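PDB 1GKR: L-hydantoinase from Arthrobacter aurescens, which hydrolyses the ring of 5-substituted hydantoins, preferring aryl over alkyl derivatives, with two zinc ions in each subunit of a homotetramer. Local coordinates for residues V182-E187 with N218-R223; G86-I91 with D386-I391; V52-V57 with G379-G384; I5-R10 with T44-G49. All coordinates share one frame; numbering follows the deposited sequence.

Contact 1 of 4, residues V182-E187 with N218-R223; sequences VHAENE and NEAIQR. With ZN (zinc ion), chain E.
Asn186 and Arg223 bring two N-H donors to a single buried carboxylate oxygen, OE1 of Glu219, so that Asn186 ND2 and Arg223 NH2 lie 3.2 Å apart without bonding each other. Arg223 holds Glu219 side-on within helix 214-231, a salt bridge between residues one helical turn apart: NH2 reaches OE1 at 2.8 Å and NE reaches OE2, each on the syn lone pair. With CG anti to the backbone N (chi1 -168°), Asn186 carries ND2 over to Glu219 OE1, 2.9 Å away, in a nearly straight bond from above the carboxylate plane, 52° out of it. Asparagine suits the place because its amide works at both ends: OD1 caps the helix that starts at Glu187, bonding Ile189 N, while ND2 also bonds Asp163 of the second subunit. Arg223 also pairs with Asp163 of its own chain.

Beneath this polar group small residues bring the loop close to the helix. Ala184 CB sits 3.7 Å from Ala220 CB, which also lies against the backbone N of Glu185. On the far side of the loop His183 ND1 binds zinc at 2.0 Å, with His239 and the carboxylated Lys147 as its other protein ligands. His183 NE2 donates a hydrogen bond to Glu185 OE1 at 2.8 Å, in the ring plane, which holds the imidazole at both nitrogens; Gln212 and Gln216 hold Glu185 OE2 in turn. Asn186 ND2 thus joins the metal-site loop to a pair in which arginine would probably offset the charge of Glu219, and to the subunit interface.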
loop_
_atom_site.group_PDB
_atom_site.type_symbol
_atom_site.label_atom_id
_atom_site.label_comp_id
_atom_site.label_asym_id
_atom_site.label_seq_id
_atom_site.Cartn_x
_atom_site.Cartn_y
_atom_site.Cartn_z
ATOM N N VAL A 182 20.589 11.411 -10.144
ATOM C CA VAL A 182 19.993 12.740 -10.209
ATOM C C VAL A 182 19.979 13.399 -8.849
ATOM O O VAL A 182 20.053 12.730 -7.822
ATOM C CB VAL A 182 18.516 12.705 -10.702
ATOM C CG1 VAL A 182 18.390 11.863 -11.926
ATOM C CG2 VAL A 182 17.627 12.176 -9.629
ATOM N N HIS A 183 19.901 14.723 -8.865
ATOM C CA HIS A 183 19.794 15.511 -7.648
ATOM C C HIS A 183 18.292 15.782 -7.652
ATOM O O HIS A 183 17.787 16.524 -8.505
ATOM C CB HIS A 183 20.571 16.825 -7.778
ATOM C CG HIS A 183 20.401 17.741 -6.605
ATOM N ND1 HIS A 183 21.451 18.103 -5.785
ATOM C CD2 HIS A 183 19.300 18.360 -6.109
ATOM C CE1 HIS A 183 21.005 18.905 -4.833
ATOM N NE2 HIS A 183 19.702 19.075 -5.005
ATOM N N ALA A 184 17.560 15.177 -6.729
ATOM C CA ALA A 184 16.121 15.369 -6.747
ATOM C C ALA A 184 15.515 16.371 -5.790
ATOM O O ALA A 184 15.349 16.092 -4.606
ATOM C CB ALA A 184 15.417 14.028 -6.585
ATOM N N GLU A 185 15.183 17.542 -6.321
ATOM C CA GLU A 185 14.504 18.584 -5.556
ATOM C C GLU A 185 13.612 19.312 -6.536
ATOM O O GLU A 185 13.774 19.169 -7.741
ATOM C CB GLU A 185 15.484 19.556 -4.911
ATOM C CG GLU A 185 16.222 18.952 -3.734
ATOM C CD GLU A 185 16.887 19.993 -2.878
ATOM O OE1 GLU A 185 18.031 20.398 -3.195
ATOM O OE2 GLU A 185 16.246 20.413 -1.894
ATOM N N ASN A 186 12.650 20.070 -6.035
ATOM C CA ASN A 186 11.772 20.797 -6.935
ATOM C C ASN A 186 12.249 22.248 -7.022
ATOM O O ASN A 186 12.040 23.049 -6.111
ATOM C CB ASN A 186 10.330 20.741 -6.445
ATOM C CG ASN A 186 9.369 21.238 -7.483
ATOM O OD1 ASN A 186 9.497 22.361 -7.967
ATOM N ND2 ASN A 186 8.407 20.404 -7.852
ATOM N N GLU A 187 12.905 22.565 -8.132
ATOM C CA GLU A 187 13.459 23.894 -8.362
ATOM C C GLU A 187 12.487 25.038 -8.133
ATOM O O GLU A 187 12.754 25.976 -7.391
ATOM C CB GLU A 187 13.994 23.974 -9.786
ATOM C CG GLU A 187 14.432 25.348 -10.189
ATOM C CD GLU A 187 15.691 25.319 -11.022
ATOM O OE1 GLU A 187 16.782 25.071 -10.449
ATOM O OE2 GLU A 187 15.590 25.534 -12.254
ATOM N N ASN A 218 10.922 15.074 -1.437
ATOM C CA ASN A 218 10.227 13.827 -1.660
ATOM C C ASN A 218 9.345 13.830 -2.897
ATOM O O ASN A 218 9.135 12.792 -3.512
ATOM C CB ASN A 218 9.447 13.463 -0.405
ATOM C CG ASN A 218 10.366 13.053 0.742
ATOM O OD1 ASN A 218 9.939 12.968 1.893
ATOM N ND2 ASN A 218 11.631 12.790 0.424
ATOM N N GLU A 219 8.838 14.992 -3.280
ATOM C CA GLU A 219 8.018 15.060 -4.480
ATOM C C GLU A 219 8.923 14.760 -5.678
ATOM O O GLU A 219 8.552 14.011 -6.585
ATOM C CB GLU A 219 7.399 16.450 -4.613
ATOM C CG GLU A 219 6.523 16.652 -5.844
ATOM C CD GLU A 219 7.326 16.850 -7.130
ATOM O OE1 GLU A 219 8.318 17.611 -7.086
ATOM O OE2 GLU A 219 6.964 16.263 -8.185
ATOM N N ALA A 220 10.119 15.338 -5.675
ATOM C CA ALA A 220 11.053 15.126 -6.769
ATOM C C ALA A 220 11.451 13.654 -6.843
ATOM O O ALA A 220 11.593 13.084 -7.933
ATOM C CB ALA A 220 12.281 15.996 -6.582
ATOM N N ILE A 221 11.633 13.031 -5.685
ATOM C CA ILE A 221 12.005 11.631 -5.680
ATOM C C ILE A 221 10.865 10.835 -6.325
ATOM O O ILE A 221 11.087 9.978 -7.191
ATOM C CB ILE A 221 12.275 11.151 -4.244
ATOM C CG1 ILE A 221 13.581 11.767 -3.739
ATOM C CG2 ILE A 221 12.357 9.648 -4.201
ATOM C CD1 ILE A 221 13.869 11.512 -2.250
ATOM N N GLN A 222 9.642 11.149 -5.913
ATOM C CA GLN A 222 8.445 10.488 -6.425
ATOM C C GLN A 222 8.356 10.626 -7.944
ATOM O O GLN A 222 8.029 9.674 -8.648
ATOM C CB GLN A 222 7.224 11.118 -5.786
ATOM C CG GLN A 222 5.931 10.360 -5.969
ATOM C CD GLN A 222 5.290 10.042 -4.615
ATOM O OE1 GLN A 222 4.126 9.635 -4.541
ATOM N NE2 GLN A 222 6.058 10.227 -3.534
ATOM N N ARG A 223 8.653 11.826 -8.432
ATOM C CA ARG A 223 8.622 12.127 -9.857
ATOM C C ARG A 223 9.684 11.341 -10.640
ATOM O O ARG A 223 9.397 10.770 -11.694
ATOM C CB ARG A 223 8.843 13.621 -10.062
ATOM C CG ARG A 223 8.096 14.180 -11.246
ATOM C CD ARG A 223 8.519 15.578 -11.570
ATOM N NE ARG A 223 8.850 16.364 -10.390
ATOM C CZ ARG A 223 9.755 17.337 -10.408
ATOM N NH1 ARG A 223 10.391 17.618 -11.540
ATOM N NH2 ARG A 223 10.042 18.012 -9.303
HETATM ZN ZN ZN E . 23.408 17.591 -5.460
HETATM O O HOH W 1 12.011 20.081 -10.447
#

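Contact 2 of 4, residues G86-I91 with D386-I391; sequences GITTII and DADLLI
Where the second strand of the amidohydrolase barrel begins, a Schellman motif ends helix 75-85 at Gly86, and Leu390 of the beta-sandwich strand 389-393 covers the turn. Glycine suits this place because the positive phi, 83°, would press a CB against the preceding carbonyl oxygen. The same lack of a side chain lets Leu390 sit over the backbone. With CG anti to its carbonyl carbon (chi1 -55°), Leu390 sets its two methyls astride the carbonyl of Gly86, CD1 at 3.2 Å and CD2 at 3.4 Å from Gly86 O. CD2 also comes to 4.3 Å from Thr88 CG2. An alanine in place of Leu390 would probably open a gap over the Gly86 carbonyl and take away the methyl that Thr88 CG2 meets.

The two segments run nearly antiparallel, yet no hydrogen bond joins them. Farther along, Asp388 faces two threonines, short beta-branched residues that offer it a hydroxyl and a methyl at van der Waals distance. Thr88 OG1 lies in the crowded position between backbone N and carbonyl carbon, from which it meets Asp388 CB at 3.9 Å. Thr89 comes across at about a right angle and rests CG2 4.0 Å from Asp388 OD2. The carboxylate finds its polar partners elsewhere: OD1 accepts from the backbone N of Arg429, and OD2 forms a salt bridge with Lys378.

Strand 51-62 bonds to both sides, to Gly86 through Val56 and to strand 389-393. Such a strand, shared between barrel and sandwich, fits the two-domain fold of the hydantoinase/dihydropyrimidinase family.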
loop_
_atom_site.group_PDB
_atom_site.type_symbol
_atom_site.label_atom_id
_atom_site.label_comp_id
_atom_site.label_asym_id
_atom_site.label_seq_id
_atom_site.Cartn_x
_atom_site.Cartn_y
_atom_site.Cartn_z
ATOM N N GLY A 86 41.155 6.626 3.058
ATOM C CA GLY A 86 40.832 5.256 2.709
ATOM C C GLY A 86 39.978 5.086 1.462
ATOM O O GLY A 86 39.509 3.982 1.179
ATOM N N ILE A 87 39.768 6.168 0.719
ATOM C CA ILE A 87 38.973 6.112 -0.502
ATOM C C ILE A 87 39.922 5.873 -1.667
ATOM O O ILE A 87 40.618 6.775 -2.117
ATOM C CB ILE A 87 38.179 7.427 -0.690
ATOM C CG1 ILE A 87 37.195 7.572 0.472
ATOM C CG2 ILE A 87 37.450 7.452 -2.034
ATOM C CD1 ILE A 87 36.367 8.827 0.405
ATOM N N THR A 88 39.939 4.641 -2.155
ATOM C CA THR A 88 40.835 4.255 -3.235
ATOM C C THR A 88 40.356 4.526 -4.659
ATOM O O THR A 88 41.162 4.562 -5.584
ATOM C CB THR A 88 41.211 2.795 -3.078
ATOM O OG1 THR A 88 40.015 2.014 -2.966
ATOM C CG2 THR A 88 42.054 2.619 -1.812
ATOM N N THR A 89 39.055 4.659 -4.870
ATOM C CA THR A 89 38.609 5.035 -6.205
ATOM C C THR A 89 37.416 5.986 -6.086
ATOM O O THR A 89 36.515 5.797 -5.257
ATOM C CB THR A 89 38.296 3.828 -7.167
ATOM O OG1 THR A 89 36.899 3.780 -7.442
ATOM C CG2 THR A 89 38.762 2.531 -6.609
ATOM N N ILE A 90 37.464 7.046 -6.890
ATOM C CA ILE A 90 36.437 8.068 -6.891
ATOM C C ILE A 90 35.804 8.165 -8.270
ATOM O O ILE A 90 36.387 7.743 -9.274
ATOM C CB ILE A 90 37.039 9.467 -6.559
ATOM C CG1 ILE A 90 37.999 9.898 -7.673
ATOM C CG2 ILE A 90 37.803 9.426 -5.253
ATOM C CD1 ILE A 90 38.540 11.282 -7.511
ATOM N N ILE A 91 34.600 8.715 -8.314
ATOM C CA ILE A 91 33.936 8.926 -9.576
ATOM C C ILE A 91 33.618 10.421 -9.556
ATOM O O ILE A 91 32.759 10.847 -8.796
ATOM C CB ILE A 91 32.667 8.070 -9.674
ATOM C CG1 ILE A 91 32.974 6.645 -9.199
ATOM C CG2 ILE A 91 32.212 7.982 -11.119
ATOM C CD1 ILE A 91 31.851 5.644 -9.450
ATOM N N ASP A 386 41.562 -5.755 -8.103
ATOM C CA ASP A 386 42.732 -4.920 -7.856
ATOM C C ASP A 386 42.968 -5.022 -6.349
ATOM O O ASP A 386 42.024 -5.032 -5.562
ATOM C CB ASP A 386 42.469 -3.457 -8.202
ATOM C CG ASP A 386 42.372 -3.207 -9.695
ATOM O OD1 ASP A 386 42.697 -4.123 -10.479
ATOM O OD2 ASP A 386 41.977 -2.077 -10.080
ATOM N N ALA A 387 44.222 -5.112 -5.942
ATOM C CA ALA A 387 44.528 -5.203 -4.523
ATOM C C ALA A 387 44.350 -3.832 -3.868
ATOM O O ALA A 387 45.324 -3.105 -3.666
ATOM C CB ALA A 387 45.965 -5.710 -4.323
ATOM N N ASP A 388 43.107 -3.468 -3.560
ATOM C CA ASP A 388 42.844 -2.188 -2.907
ATOM C C ASP A 388 42.358 -2.448 -1.478
ATOM O O ASP A 388 41.203 -2.798 -1.278
ATOM C CB ASP A 388 41.788 -1.393 -3.686
ATOM C CG ASP A 388 42.276 -0.952 -5.069
ATOM O OD1 ASP A 388 43.426 -1.266 -5.432
ATOM O OD2 ASP A 388 41.507 -0.289 -5.808
ATOM N N LEU A 389 43.236 -2.298 -0.489
ATOM C CA LEU A 389 42.826 -2.539 0.886
ATOM C C LEU A 389 43.088 -1.378 1.791
ATOM O O LEU A 389 43.784 -0.426 1.458
ATOM C CB LEU A 389 43.559 -3.699 1.566
ATOM C CG LEU A 389 44.428 -4.830 1.041
ATOM C CD1 LEU A 389 44.399 -4.924 -0.452
ATOM C CD2 LEU A 389 45.810 -4.595 1.542
ATOM N N LEU A 390 42.556 -1.538 2.988
ATOM C CA LEU A 390 42.709 -0.591 4.063
ATOM C C LEU A 390 42.932 -1.459 5.299
ATOM O O LEU A 390 42.205 -2.432 5.523
ATOM C CB LEU A 390 41.433 0.239 4.267
ATOM C CG LEU A 390 40.804 1.036 3.116
ATOM C CD1 LEU A 390 39.686 1.930 3.654
ATOM C CD2 LEU A 390 41.863 1.884 2.457
ATOM N N ILE A 391 43.967 -1.159 6.071
ATOM C CA ILE A 391 44.165 -1.873 7.315
ATOM C C ILE A 391 43.529 -0.872 8.277
ATOM O O ILE A 391 43.897 0.299 8.293
ATOM C CB ILE A 391 45.648 -2.075 7.644
ATOM C CG1 ILE A 391 46.268 -3.048 6.639
ATOM C CG2 ILE A 391 45.790 -2.627 9.056
ATOM C CD1 ILE A 391 47.732 -3.356 6.878
#

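Contact 3 of 4, residues V52-V57 with G379-G384; sequences VMPGVV and GTLQVG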
loop_
_atom_site.group_PDB
_atom_site.type_symbol
_atom_site.label_atom_id
_atom_site.label_comp_id
_atom_site.label_asym_id
_atom_site.label_seq_id
_atom_site.Cartn_x
_atom_site.Cartn_y
_atom_site.Cartn_z
ATOM N N VAL A 52 40.711 -5.797 7.859
ATOM C CA VAL A 52 41.151 -5.366 6.547
ATOM C C VAL A 52 39.898 -5.330 5.676
ATOM O O VAL A 52 39.119 -6.276 5.681
ATOM C CB VAL A 52 42.180 -6.338 5.955
ATOM C CG1 VAL A 52 42.482 -5.961 4.507
ATOM C CG2 VAL A 52 43.456 -6.286 6.773
ATOM N N MET A 53 39.690 -4.232 4.953
ATOM C CA MET A 53 38.515 -4.094 4.092
ATOM C C MET A 53 38.918 -3.582 2.719
ATOM O O MET A 53 40.033 -3.092 2.532
ATOM C CB MET A 53 37.505 -3.127 4.710
ATOM C CG MET A 53 38.017 -1.712 4.835
ATOM S SD MET A 53 36.804 -0.609 5.573
ATOM C CE MET A 53 35.963 -0.044 4.155
ATOM N N PRO A 54 38.019 -3.700 1.727
ATOM C CA PRO A 54 38.367 -3.215 0.388
ATOM C C PRO A 54 38.425 -1.696 0.415
ATOM O O PRO A 54 37.817 -1.064 1.287
ATOM C CB PRO A 54 37.213 -3.722 -0.479
ATOM C CG PRO A 54 36.676 -4.885 0.302
ATOM C CD PRO A 54 36.716 -4.383 1.708
ATOM N N GLY A 55 39.159 -1.116 -0.529
ATOM C CA GLY A 55 39.239 0.324 -0.578
ATOM C C GLY A 55 37.838 0.875 -0.767
ATOM O O GLY A 55 37.008 0.269 -1.447
ATOM N N VAL A 56 37.555 2.016 -0.153
ATOM C CA VAL A 56 36.241 2.624 -0.293
ATOM C C VAL A 56 36.069 3.180 -1.703
ATOM O O VAL A 56 36.998 3.767 -2.257
ATOM C CB VAL A 56 36.060 3.769 0.696
ATOM C CG1 VAL A 56 34.829 4.583 0.326
ATOM C CG2 VAL A 56 35.942 3.198 2.106
ATOM N N VAL A 57 34.892 2.975 -2.283
ATOM C CA VAL A 57 34.585 3.473 -3.615
ATOM C C VAL A 57 33.552 4.576 -3.438
ATOM O O VAL A 57 32.397 4.299 -3.131
ATOM C CB VAL A 57 33.996 2.359 -4.522
ATOM C CG1 VAL A 57 33.484 2.954 -5.823
ATOM C CG2 VAL A 57 35.065 1.314 -4.818
ATOM N N GLY A 379 35.883 -2.674 -5.041
ATOM C CA GLY A 379 34.778 -3.066 -4.190
ATOM C C GLY A 379 34.868 -4.343 -3.391
ATOM O O GLY A 379 34.031 -4.524 -2.518
ATOM N N THR A 380 35.804 -5.240 -3.705
ATOM C CA THR A 380 36.016 -6.475 -2.923
ATOM C C THR A 380 37.420 -6.976 -3.101
ATOM O O THR A 380 38.153 -6.521 -3.975
ATOM C CB THR A 380 35.123 -7.719 -3.293
ATOM O OG1 THR A 380 34.991 -7.839 -4.713
ATOM C CG2 THR A 380 33.776 -7.651 -2.598
ATOM N N LEU A 381 37.773 -7.939 -2.264
ATOM C CA LEU A 381 39.073 -8.557 -2.316
ATOM C C LEU A 381 38.887 -10.024 -2.712
ATOM O O LEU A 381 38.783 -10.897 -1.863
ATOM C CB LEU A 381 39.762 -8.456 -0.950
ATOM C CG LEU A 381 40.648 -7.269 -0.533
ATOM C CD1 LEU A 381 40.942 -6.375 -1.715
ATOM C CD2 LEU A 381 39.977 -6.505 0.584
ATOM N N GLN A 382 38.802 -10.295 -4.002
ATOM C CA GLN A 382 38.668 -11.671 -4.450
ATOM C C GLN A 382 39.793 -11.931 -5.421
ATOM O O GLN A 382 40.473 -11.002 -5.836
ATOM C CB GLN A 382 37.336 -11.896 -5.147
ATOM C CG GLN A 382 36.145 -11.655 -4.251
ATOM C CD GLN A 382 34.834 -12.039 -4.911
ATOM O OE1 GLN A 382 33.773 -11.486 -4.589
ATOM N NE2 GLN A 382 34.898 -12.999 -5.835
ATOM N N VAL A 383 40.012 -13.185 -5.784
ATOM C CA VAL A 383 41.072 -13.471 -6.727
ATOM C C VAL A 383 40.672 -12.776 -8.021
ATOM O O VAL A 383 39.552 -12.959 -8.504
ATOM C CB VAL A 383 41.230 -14.990 -6.932
ATOM C CG1 VAL A 383 41.992 -15.281 -8.216
ATOM C CG2 VAL A 383 41.971 -15.586 -5.742
ATOM N N GLY A 384 41.575 -11.943 -8.547
ATOM C CA GLY A 384 41.312 -11.212 -9.774
ATOM C C GLY A 384 41.039 -9.719 -9.612
ATOM O O GLY A 384 41.166 -8.960 -10.579
HETATM O O HOH W 2 37.724 -1.230 -3.325
#
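Pro54 and Leu381 cross obliquely where strand 51-62 passes from the beta-sandwich into the metallohydrolase barrel, and the loop that leads to sandwich strand 389-393 lies over that passage. The pyrrolidine ring points at the loop, and its carbons spread over three residues there. CB lies 3.8 Å from Gly379 C, CG touches Thr380 CA at 3.7 Å, and CG also meets Leu381 CD2 at 3.7 Å. Leu381 answers with one methyl: CG is turned away from its own carbonyl carbon (chi1 -89°), and CD2 comes down beside the strand, 3.6 Å from Pro54 N. Proline suits this spot, since its nitrogen carries no hydrogen that would go without an acceptor beneath a methyl group.

The neighbours of this pair turn the other way. Met53 sends its side chain to the opposite side of the strand, among Leu360, Val361 and Cys365 of helix 357-372, while Thr380 points away from strand 51-62 and touches Tyr375 and Glu366. Leu381 packs further on Leu389 and Leu11, which ties the loop to the sandwich. Two residues before Leu381, Gly379 takes a positive phi, 94°, at which any side chain would collide with the carbonyl before it, hence glycine.

No direct hydrogen bond joins the two segments, but a water appears to bridge them: it accepts from Gly379 N at 2.9 Å, while its link to Gly55 O is modelled too short to be trusted. Close by, Val57 CG2, anti to the carbonyl carbon of its own residue, comes to 4.1 Å from Gly379 N.

Contact 4 of 4, residues I5-R10 with T44-G49; sequences IVKNCR and TIDAGG
Ile5, Val6 and Lys7 run parallel to Thr44, Ile45 and Asp46, residue for residue, with the axes of the two short strands 4.7 Å apart and 17° from parallel. The backbone bonds pass back and forth: Ile45 N gives to Ile5 O, Lys7 N to Ile45 O and Ala47 N to Lys7 O, all at 2.8 Å. At Asn8 segment 5-10 turns a corner with positive phi, 65°, a conformation asparagine tolerates better than most residues, and Asn8 O then accepts from Gly49 N.

With CG anti to the backbone N (chi1 -166°), Asp46 swings its carboxylate to Asn8 and Lys7. Lys7 NZ makes a long salt bridge to OD2, 3.6 Å, at the partly exposed edge of the pair, and Lys7 CE passes Thr44 CG2. Asn8 ND2 meets OD1 at 2.9 Å from above the carboxylate plane, while Gly48 N reaches it on the anti side, closing an Asx turn. Aspartate is short enough for that turn, and Gly48 and Gly49 supply the positive phi values that follow.

These strands belong to the beta-sandwich domain beside the barrel, and their other face is apolar. Val6 CG1 lies 4.2 Å from Ile45 CB, Val6 packs on Leu389, and Ile45 on Ile391. Ala47, small enough to sit under the corner, sets CB 4.3 Å from Cys9 SG.

Arginine suits position 10 because its chain, bent at chi3, brings NE (3.1 Å) and NH2 to Gly49 O in weak bonds while NH1 pairs with Glu19 OE2. An alanine at Arg10 would probably leave the Gly49 carbonyl without these donors and Glu19 without this arginine's charge.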
loop_
_atom_site.group_PDB
_atom_site.type_symbol
_atom_site.label_atom_id
_atom_site.label_comp_id
_atom_site.label_asym_id
_atom_site.label_seq_id
_atom_site.Cartn_x
_atom_site.Cartn_y
_atom_site.Cartn_z
ATOM N N ILE A 5 52.547 -9.624 0.448
ATOM C CA ILE A 5 51.657 -10.466 1.221
ATOM C C ILE A 5 51.221 -9.693 2.449
ATOM O O ILE A 5 52.051 -9.176 3.202
ATOM C CB ILE A 5 52.350 -11.761 1.689
ATOM C CG1 ILE A 5 52.464 -12.738 0.526
ATOM C CG2 ILE A 5 51.552 -12.421 2.812
ATOM C CD1 ILE A 5 53.159 -14.026 0.902
ATOM N N VAL A 6 49.911 -9.588 2.636
ATOM C CA VAL A 6 49.373 -8.903 3.801
ATOM C C VAL A 6 48.882 -10.059 4.645
ATOM O O VAL A 6 47.943 -10.758 4.254
ATOM C CB VAL A 6 48.176 -8.004 3.442
ATOM C CG1 VAL A 6 47.794 -7.170 4.639
ATOM C CG2 VAL A 6 48.513 -7.123 2.248
ATOM N N LYS A 7 49.519 -10.295 5.784
ATOM C CA LYS A 7 49.077 -11.410 6.593
ATOM C C LYS A 7 48.412 -11.087 7.910
ATOM O O LYS A 7 48.558 -9.984 8.445
ATOM C CB LYS A 7 50.216 -12.410 6.794
ATOM C CG LYS A 7 51.537 -11.868 7.237
ATOM C CD LYS A 7 52.586 -12.951 6.976
ATOM C CE LYS A 7 53.879 -12.690 7.736
ATOM N NZ LYS A 7 53.675 -12.652 9.228
ATOM N N ASN A 8 47.660 -12.072 8.402
ATOM C CA ASN A 8 46.911 -11.970 9.642
ATOM C C ASN A 8 45.847 -10.916 9.483
ATOM O O ASN A 8 45.732 -9.993 10.290
ATOM C CB ASN A 8 47.835 -11.618 10.800
ATOM C CG ASN A 8 48.976 -12.590 10.919
ATOM O OD1 ASN A 8 48.765 -13.804 10.925
ATOM N ND2 ASN A 8 50.199 -12.071 11.003
ATOM N N CYS A 9 45.074 -11.058 8.417
ATOM C CA CYS A 9 44.009 -10.117 8.141
ATOM C C CYS A 9 42.721 -10.671 8.677
ATOM O O CYS A 9 42.503 -11.876 8.645
ATOM C CB CYS A 9 43.805 -9.933 6.640
ATOM S SG CYS A 9 45.202 -9.365 5.712
ATOM N N ARG A 10 41.872 -9.790 9.179
ATOM C CA ARG A 10 40.550 -10.192 9.620
ATOM C C ARG A 10 39.779 -9.472 8.515
ATOM O O ARG A 10 39.308 -8.350 8.665
ATOM C CB ARG A 10 40.238 -9.640 11.006
ATOM C CG ARG A 10 39.375 -10.581 11.812
ATOM C CD ARG A 10 38.984 -9.980 13.144
ATOM N NE ARG A 10 40.118 -9.919 14.054
ATOM C CZ ARG A 10 40.613 -10.979 14.684
ATOM N NH1 ARG A 10 40.059 -12.175 14.498
ATOM N NH2 ARG A 10 41.665 -10.846 15.489
ATOM N N THR A 44 56.375 -7.700 2.746
ATOM C CA THR A 44 55.422 -8.337 3.636
ATOM C C THR A 44 54.811 -7.346 4.618
ATOM O O THR A 44 55.516 -6.580 5.276
ATOM C CB THR A 44 56.080 -9.493 4.415
ATOM O OG1 THR A 44 56.041 -10.673 3.612
ATOM C CG2 THR A 44 55.356 -9.765 5.721
ATOM N N ILE A 45 53.486 -7.357 4.702
ATOM C CA ILE A 45 52.784 -6.475 5.612
ATOM C C ILE A 45 52.063 -7.343 6.630
ATOM O O ILE A 45 51.340 -8.271 6.265
ATOM C CB ILE A 45 51.711 -5.643 4.893
ATOM C CG1 ILE A 45 52.279 -4.970 3.643
ATOM C CG2 ILE A 45 51.145 -4.625 5.861
ATOM C CD1 ILE A 45 53.085 -3.762 3.930
ATOM N N ASP A 46 52.248 -7.048 7.906
ATOM C CA ASP A 46 51.570 -7.818 8.934
ATOM C C ASP A 46 50.436 -6.965 9.462
ATOM O O ASP A 46 50.681 -5.918 10.060
ATOM C CB ASP A 46 52.515 -8.143 10.082
ATOM C CG ASP A 46 51.966 -9.227 11.004
ATOM O OD1 ASP A 46 50.737 -9.252 11.261
ATOM O OD2 ASP A 46 52.776 -10.051 11.482
ATOM N N ALA A 47 49.200 -7.402 9.242
ATOM C CA ALA A 47 48.044 -6.647 9.716
ATOM C C ALA A 47 47.866 -6.865 11.219
ATOM O O ALA A 47 47.125 -6.137 11.885
ATOM C CB ALA A 47 46.788 -7.078 8.959
ATOM N N GLY A 48 48.550 -7.879 11.743
ATOM C CA GLY A 48 48.479 -8.176 13.160
ATOM C C GLY A 48 47.081 -8.455 13.661
ATOM O O GLY A 48 46.770 -8.208 14.828
ATOM N N GLY A 49 46.226 -8.963 12.779
ATOM C CA GLY A 49 44.869 -9.276 13.174
ATOM C C GLY A 49 43.882 -8.126 13.154
ATOM O O GLY A 49 42.765 -8.257 13.678
#

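Contacts 2 and 3 form one junction, their centres 7 Å apart: Asp388 O and Gly55 N are 2.8 Å apart, Leu390 N and Met53 O 3.0 Å, both probable hydrogen bonds. Contact 4 continues this region outward, 15 Å from contact 3 between centres, through Val52 N with Arg10 O and through Val52 CG2 packing on Cys9 CB. Strand 51-62 also leads toward the metals: the side chain of Val57 is about 10 Å from that of His60, a zinc ligand on the same strand. Contact 1 holds His183, a ligand of the other zinc, on the far side of the chain's centre, about 46 Å from contact 4 between centres.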